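Local coordinates for glucoamylase (PDB 1LF6), which hydrolyses terminal alpha-1,4-linked glucose residues from the non-reducing ends of starch-like chains, releasing beta-D-glucose, at residues N45-I59 with K122-M135. Sequence-based numbering, arbitrary orientation.
Sequences NYVSKVWFTLANGAI and KDIFTDVKRNSLIM
With chi1 at 66°, F52 carries CG between its own backbone N and carbonyl carbon and stands its ring up against the 122-135 hairpin, while L133 holds CG anti to its backbone N (chi1 177°), which sets the two side chains crossing at about a right angle. L133 CD1 lies 3.6 Å from F52 CD1. I124 CG2 sits over one face of the phenyl ring in a CH-pi contact, displaced toward the rim and 4.2 Å from the F52 ring centroid; the T126 methyl comes in obliquely. The other branch of I124 ends in CD1, which touches both L54 CD2 (3.5 Å) and I59 CG1 (3.6 Å). I59 and L133 reach each other tip to tip, I59 CD1 against L133 CD2.

Polar groups close both ends of this apolar layer. At the turn 55-58, the extended K122 chain brings NZ to G57 O (2.9 Å) in the carbonyl plane, and the same ammonium group forms a salt bridge with E89 and donates to a water also held by I59 N. At the other end, K49 N donates to N131 OD1 (2.7 Å), and a water bridges S48 OG, V50 O and T126 OG1.

The axes of strands 51-55 and 122-126 approach to 8.0 Å, their N-to-C directions 156° apart; the strands belong to different antiparallel sheets, packed face to face through side chains in the beta-sandwich of the N-terminal domain of this prokaryotic glucoamylase.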
loop_
_atom_site.group_PDB
_atom_site.type_symbol
_atom_site.label_atom_id
_atom_site.label_comp_id
_atom_site.label_asym_id
_atom_site.label_seq_id
_atom_site.Cartn_x
_atom_site.Cartn_y
_atom_site.Cartn_z
ATOM N N ASN A 45 -1.340 17.876 -2.066
ATOM C CA ASN A 45 -2.330 18.693 -2.762
ATOM C C ASN A 45 -2.844 17.896 -3.954
ATOM O O ASN A 45 -2.254 16.879 -4.319
ATOM C CB ASN A 45 -1.741 20.045 -3.222
ATOM C CG ASN A 45 -0.627 19.902 -4.254
ATOM O OD1 ASN A 45 0.532 20.191 -3.970
ATOM N ND2 ASN A 45 -0.979 19.477 -5.459
ATOM N N TYR A 46 -3.935 18.351 -4.557
ATOM C CA TYR A 46 -4.523 17.643 -5.690
ATOM C C TYR A 46 -4.002 18.060 -7.059
ATOM O O TYR A 46 -4.276 17.401 -8.063
ATOM C CB TYR A 46 -6.050 17.776 -5.647
ATOM C CG TYR A 46 -6.665 17.109 -4.432
ATOM C CD1 TYR A 46 -7.106 17.860 -3.341
ATOM C CD2 TYR A 46 -6.765 15.721 -4.359
ATOM C CE1 TYR A 46 -7.631 17.238 -2.203
ATOM C CE2 TYR A 46 -7.284 15.092 -3.233
ATOM C CZ TYR A 46 -7.715 15.849 -2.161
ATOM O OH TYR A 46 -8.230 15.215 -1.053
ATOM N N VAL A 47 -3.231 19.142 -7.096
ATOM C CA VAL A 47 -2.671 19.644 -8.345
ATOM C C VAL A 47 -1.561 18.738 -8.879
ATOM O O VAL A 47 -1.615 18.292 -10.026
ATOM C CB VAL A 47 -2.100 21.071 -8.164
ATOM C CG1 VAL A 47 -1.627 21.615 -9.506
ATOM C CG2 VAL A 47 -3.159 21.985 -7.554
ATOM N N SER A 48 -0.558 18.474 -8.047
ATOM C CA SER A 48 0.568 17.630 -8.442
ATOM C C SER A 48 0.156 16.162 -8.405
ATOM O O SER A 48 0.203 15.523 -7.351
ATOM C CB SER A 48 1.752 17.861 -7.503
ATOM O OG SER A 48 2.875 17.085 -7.900
ATOM N N LYS A 49 -0.242 15.636 -9.560
ATOM C CA LYS A 49 -0.684 14.254 -9.663
ATOM C C LYS A 49 0.439 13.270 -9.978
ATOM O O LYS A 49 0.412 12.580 -10.995
ATOM C CB LYS A 49 -1.796 14.140 -10.711
ATOM C CG LYS A 49 -2.994 15.053 -10.454
ATOM C CD LYS A 49 -4.181 14.640 -11.316
ATOM C CE LYS A 49 -5.249 15.721 -11.382
ATOM N NZ LYS A 49 -5.572 16.340 -10.076
ATOM N N VAL A 50 1.424 13.216 -9.089
ATOM C CA VAL A 50 2.566 12.318 -9.223
ATOM C C VAL A 50 2.879 11.674 -7.873
ATOM O O VAL A 50 2.969 12.360 -6.856
ATOM C CB VAL A 50 3.833 13.079 -9.690
ATOM C CG1 VAL A 50 5.047 12.153 -9.650
ATOM C CG2 VAL A 50 3.626 13.620 -11.103
ATOM N N TRP A 51 3.049 10.356 -7.874
ATOM C CA TRP A 51 3.377 9.607 -6.665
ATOM C C TRP A 51 4.661 8.843 -6.935
ATOM O O TRP A 51 4.886 8.401 -8.056
ATOM C CB TRP A 51 2.300 8.570 -6.342
ATOM C CG TRP A 51 0.976 9.101 -5.903
ATOM C CD1 TRP A 51 0.491 9.137 -4.628
ATOM C CD2 TRP A 51 -0.075 9.575 -6.748
ATOM N NE1 TRP A 51 -0.806 9.592 -4.628
ATOM C CE2 TRP A 51 -1.178 9.869 -5.917
ATOM C CE3 TRP A 51 -0.194 9.777 -8.132
ATOM C CZ2 TRP A 51 -2.390 10.352 -6.424
ATOM C CZ3 TRP A 51 -1.396 10.259 -8.634
ATOM C CH2 TRP A 51 -2.479 10.541 -7.781
ATOM N N PHE A 52 5.500 8.678 -5.917
ATOM C CA PHE A 52 6.739 7.920 -6.084
ATOM C C PHE A 52 6.935 6.945 -4.928
ATOM O O PHE A 52 6.344 7.106 -3.857
ATOM C CB PHE A 52 7.960 8.850 -6.161
ATOM C CG PHE A 52 8.237 9.602 -4.887
ATOM C CD1 PHE A 52 7.629 10.831 -4.641
ATOM C CD2 PHE A 52 9.094 9.075 -3.923
ATOM C CE1 PHE A 52 7.868 11.523 -3.454
ATOM C CE2 PHE A 52 9.338 9.759 -2.736
ATOM C CZ PHE A 52 8.723 10.985 -2.501
ATOM N N THR A 53 7.756 5.926 -5.163
ATOM C CA THR A 53 8.073 4.930 -4.145
ATOM C C THR A 53 9.571 4.685 -4.226
ATOM O O THR A 53 10.174 4.881 -5.279
ATOM C CB THR A 53 7.332 3.585 -4.383
ATOM O OG1 THR A 53 7.732 3.021 -5.642
ATOM C CG2 THR A 53 5.836 3.801 -4.390
ATOM N N LEU A 54 10.167 4.275 -3.111
ATOM C CA LEU A 54 11.597 4.004 -3.053
ATOM C C LEU A 54 11.827 2.554 -2.629
ATOM O O LEU A 54 11.101 2.021 -1.789
ATOM C CB LEU A 54 12.279 4.937 -2.039
ATOM C CG LEU A 54 12.059 6.442 -2.201
ATOM C CD1 LEU A 54 12.731 7.188 -1.051
ATOM C CD2 LEU A 54 12.617 6.901 -3.538
ATOM N N ALA A 55 12.844 1.927 -3.206
ATOM C CA ALA A 55 13.179 0.544 -2.886
ATOM C C ALA A 55 14.622 0.265 -3.291
ATOM O O ALA A 55 15.083 0.731 -4.336
ATOM C CB ALA A 55 12.230 -0.413 -3.618
ATOM N N ASN A 56 15.336 -0.475 -2.448
ATOM C CA ASN A 56 16.720 -0.833 -2.719
ATOM C C ASN A 56 17.606 0.363 -3.058
ATOM O O ASN A 56 18.451 0.287 -3.950
ATOM C CB ASN A 56 16.761 -1.864 -3.853
ATOM C CG ASN A 56 16.090 -3.172 -3.467
ATOM O OD1 ASN A 56 15.471 -3.839 -4.296
ATOM N ND2 ASN A 56 16.217 -3.547 -2.202
ATOM N N GLY A 57 17.396 1.466 -2.345
ATOM C CA GLY A 57 18.199 2.656 -2.553
ATOM C C GLY A 57 17.896 3.469 -3.790
ATOM O O GLY A 57 18.655 4.370 -4.146
ATOM N N ALA A 58 16.784 3.180 -4.451
ATOM C CA ALA A 58 16.450 3.925 -5.653
ATOM C C ALA A 58 14.958 4.079 -5.874
ATOM O O ALA A 58 14.141 3.327 -5.338
ATOM C CB ALA A 58 17.086 3.255 -6.869
ATOM N N ILE A 59 14.615 5.080 -6.667
ATOM C CA ILE A 59 13.234 5.337 -7.006
ATOM C C ILE A 59 12.710 4.100 -7.729
ATOM O O ILE A 59 13.345 3.604 -8.661
ATOM C CB ILE A 59 13.133 6.560 -7.941
ATOM C CG1 ILE A 59 13.403 7.836 -7.140
ATOM C CG2 ILE A 59 11.783 6.589 -8.640
ATOM C CD1 ILE A 59 13.598 9.078 -7.994
ATOM N N LYS A 122 21.016 10.997 -2.092
ATOM C CA LYS A 122 19.877 11.523 -2.833
ATOM C C LYS A 122 18.851 12.268 -1.983
ATOM O O LYS A 122 18.690 12.005 -0.795
ATOM C CB LYS A 122 19.163 10.382 -3.569
ATOM C CG LYS A 122 20.072 9.486 -4.402
ATOM C CD LYS A 122 19.302 8.276 -4.930
ATOM C CE LYS A 122 20.172 7.395 -5.811
ATOM N NZ LYS A 122 19.433 6.191 -6.302
ATOM N N ASP A 123 18.160 13.200 -2.626
ATOM C CA ASP A 123 17.106 13.994 -2.007
ATOM C C ASP A 123 15.961 13.830 -2.985
ATOM O O ASP A 123 16.059 14.273 -4.132
ATOM C CB ASP A 123 17.520 15.467 -1.923
ATOM C CG ASP A 123 18.418 15.754 -0.741
ATOM O OD1 ASP A 123 19.141 14.830 -0.318
ATOM O OD2 ASP A 123 18.411 16.906 -0.234
ATOM N N ILE A 124 14.884 13.190 -2.539
ATOM C CA ILE A 124 13.748 12.929 -3.413
ATOM C C ILE A 124 12.410 13.452 -2.905
ATOM O O ILE A 124 12.062 13.272 -1.740
ATOM C CB ILE A 124 13.624 11.410 -3.670
ATOM C CG1 ILE A 124 14.951 10.883 -4.233
ATOM C CG2 ILE A 124 12.472 11.122 -4.635
ATOM C CD1 ILE A 124 15.043 9.372 -4.284
ATOM N N PHE A 125 11.664 14.085 -3.806
ATOM C CA PHE A 125 10.348 14.642 -3.506
ATOM C C PHE A 125 9.745 15.129 -4.815
ATOM O O PHE A 125 10.348 14.972 -5.873
ATOM C CB PHE A 125 10.469 15.799 -2.507
ATOM C CG PHE A 125 11.288 16.953 -3.009
ATOM C CD1 PHE A 125 10.679 18.028 -3.654
ATOM C CD2 PHE A 125 12.671 16.961 -2.855
ATOM C CE1 PHE A 125 11.439 19.092 -4.137
ATOM C CE2 PHE A 125 13.437 18.017 -3.335
ATOM C CZ PHE A 125 12.822 19.086 -3.977
ATOM N N THR A 126 8.557 15.717 -4.758
ATOM C CA THR A 126 7.921 16.199 -5.976
ATOM C C THR A 126 7.684 17.705 -5.971
ATOM O O THR A 126 7.810 18.363 -4.940
ATOM C CB THR A 126 6.578 15.491 -6.215
ATOM O OG1 THR A 126 5.720 15.698 -5.088
ATOM C CG2 THR A 126 6.795 13.996 -6.420
ATOM N N ASP A 127 7.342 18.233 -7.141
ATOM C CA ASP A 127 7.065 19.649 -7.321
ATOM C C ASP A 127 5.608 19.872 -6.932
ATOM O O ASP A 127 4.700 19.361 -7.586
ATOM C CB ASP A 127 7.305 20.029 -8.790
ATOM C CG ASP A 127 7.195 21.531 -9.046
ATOM O OD1 ASP A 127 7.799 22.001 -10.031
ATOM O OD2 ASP A 127 6.503 22.231 -8.281
ATOM N N VAL A 128 5.386 20.622 -5.858
ATOM C CA VAL A 128 4.033 20.879 -5.379
ATOM C C VAL A 128 3.129 21.569 -6.402
ATOM O O VAL A 128 1.905 21.437 -6.345
ATOM C CB VAL A 128 4.050 21.733 -4.088
ATOM C CG1 VAL A 128 4.790 20.988 -2.980
ATOM C CG2 VAL A 128 4.715 23.082 -4.359
ATOM N N LYS A 129 3.728 22.288 -7.347
ATOM C CA LYS A 129 2.956 23.014 -8.354
ATOM C C LYS A 129 2.696 22.301 -9.669
ATOM O O LYS A 129 1.733 22.625 -10.365
ATOM C CB LYS A 129 3.624 24.354 -8.665
ATOM C CG LYS A 129 3.376 25.437 -7.637
ATOM C CD LYS A 129 3.935 26.759 -8.127
ATOM C CE LYS A 129 3.409 27.920 -7.305
ATOM N NZ LYS A 129 3.828 29.226 -7.889
ATOM N N ARG A 130 3.541 21.342 -10.025
ATOM C CA ARG A 130 3.365 20.640 -11.288
ATOM C C ARG A 130 3.758 19.166 -11.219
ATOM O O ARG A 130 4.354 18.718 -10.243
ATOM C CB ARG A 130 4.166 21.357 -12.373
ATOM C CG ARG A 130 5.628 21.574 -12.004
ATOM C CD ARG A 130 6.309 22.527 -12.979
ATOM N NE ARG A 130 5.821 23.899 -12.851
ATOM C CZ ARG A 130 6.227 24.761 -11.922
ATOM N NH1 ARG A 130 5.723 25.989 -11.889
ATOM N NH2 ARG A 130 7.144 24.403 -11.033
ATOM N N ASN A 131 3.431 18.422 -12.271
ATOM C CA ASN A 131 3.704 16.989 -12.325
ATOM C C ASN A 131 5.146 16.593 -12.634
ATOM O O ASN A 131 5.456 16.138 -13.739
ATOM C CB ASN A 131 2.762 16.329 -13.338
ATOM C CG ASN A 131 1.302 16.617 -13.041
ATOM O OD1 ASN A 131 0.860 16.496 -11.904
ATOM N ND2 ASN A 131 0.546 16.995 -14.063
ATOM N N SER A 132 6.027 16.750 -11.651
ATOM C CA SER A 132 7.424 16.379 -11.839
ATOM C C SER A 132 8.045 15.802 -10.572
ATOM O O SER A 132 7.781 16.269 -9.461
ATOM C CB SER A 132 8.244 17.587 -12.304
ATOM O OG SER A 132 8.489 18.475 -11.231
ATOM N N LEU A 133 8.867 14.776 -10.756
ATOM C CA LEU A 133 9.561 14.125 -9.653
ATOM C C LEU A 133 10.983 14.664 -9.659
ATOM O O LEU A 133 11.617 14.747 -10.713
ATOM C CB LEU A 133 9.589 12.606 -9.845
ATOM C CG LEU A 133 10.363 11.828 -8.777
ATOM C CD1 LEU A 133 9.678 11.990 -7.426
ATOM C CD2 LEU A 133 10.433 10.355 -9.170
ATOM N N ILE A 134 11.482 15.021 -8.481
ATOM C CA ILE A 134 12.818 15.585 -8.367
ATOM C C ILE A 134 13.760 14.723 -7.545
ATOM O O ILE A 134 13.372 14.168 -6.522
ATOM C CB ILE A 134 12.751 16.979 -7.713
ATOM C CG1 ILE A 134 11.807 17.877 -8.511
ATOM C CG2 ILE A 134 14.142 17.582 -7.632
ATOM C CD1 ILE A 134 11.360 19.120 -7.772
ATOM N N MET A 135 14.999 14.613 -8.003
ATOM C CA MET A 135 16.012 13.856 -7.289
ATOM C C MET A 135 17.345 14.571 -7.369
ATOM O O MET A 135 17.970 14.624 -8.429
ATOM C CB MET A 135 16.196 12.444 -7.858
ATOM C CG MET A 135 17.395 11.721 -7.230
ATOM S SD MET A 135 17.802 10.112 -7.938
ATOM C CE MET A 135 18.260 10.598 -9.617
HETATM O O HOH W 1 3.266 15.091 -6.282
HETATM O O HOH W 2 16.950 6.958 -7.649
#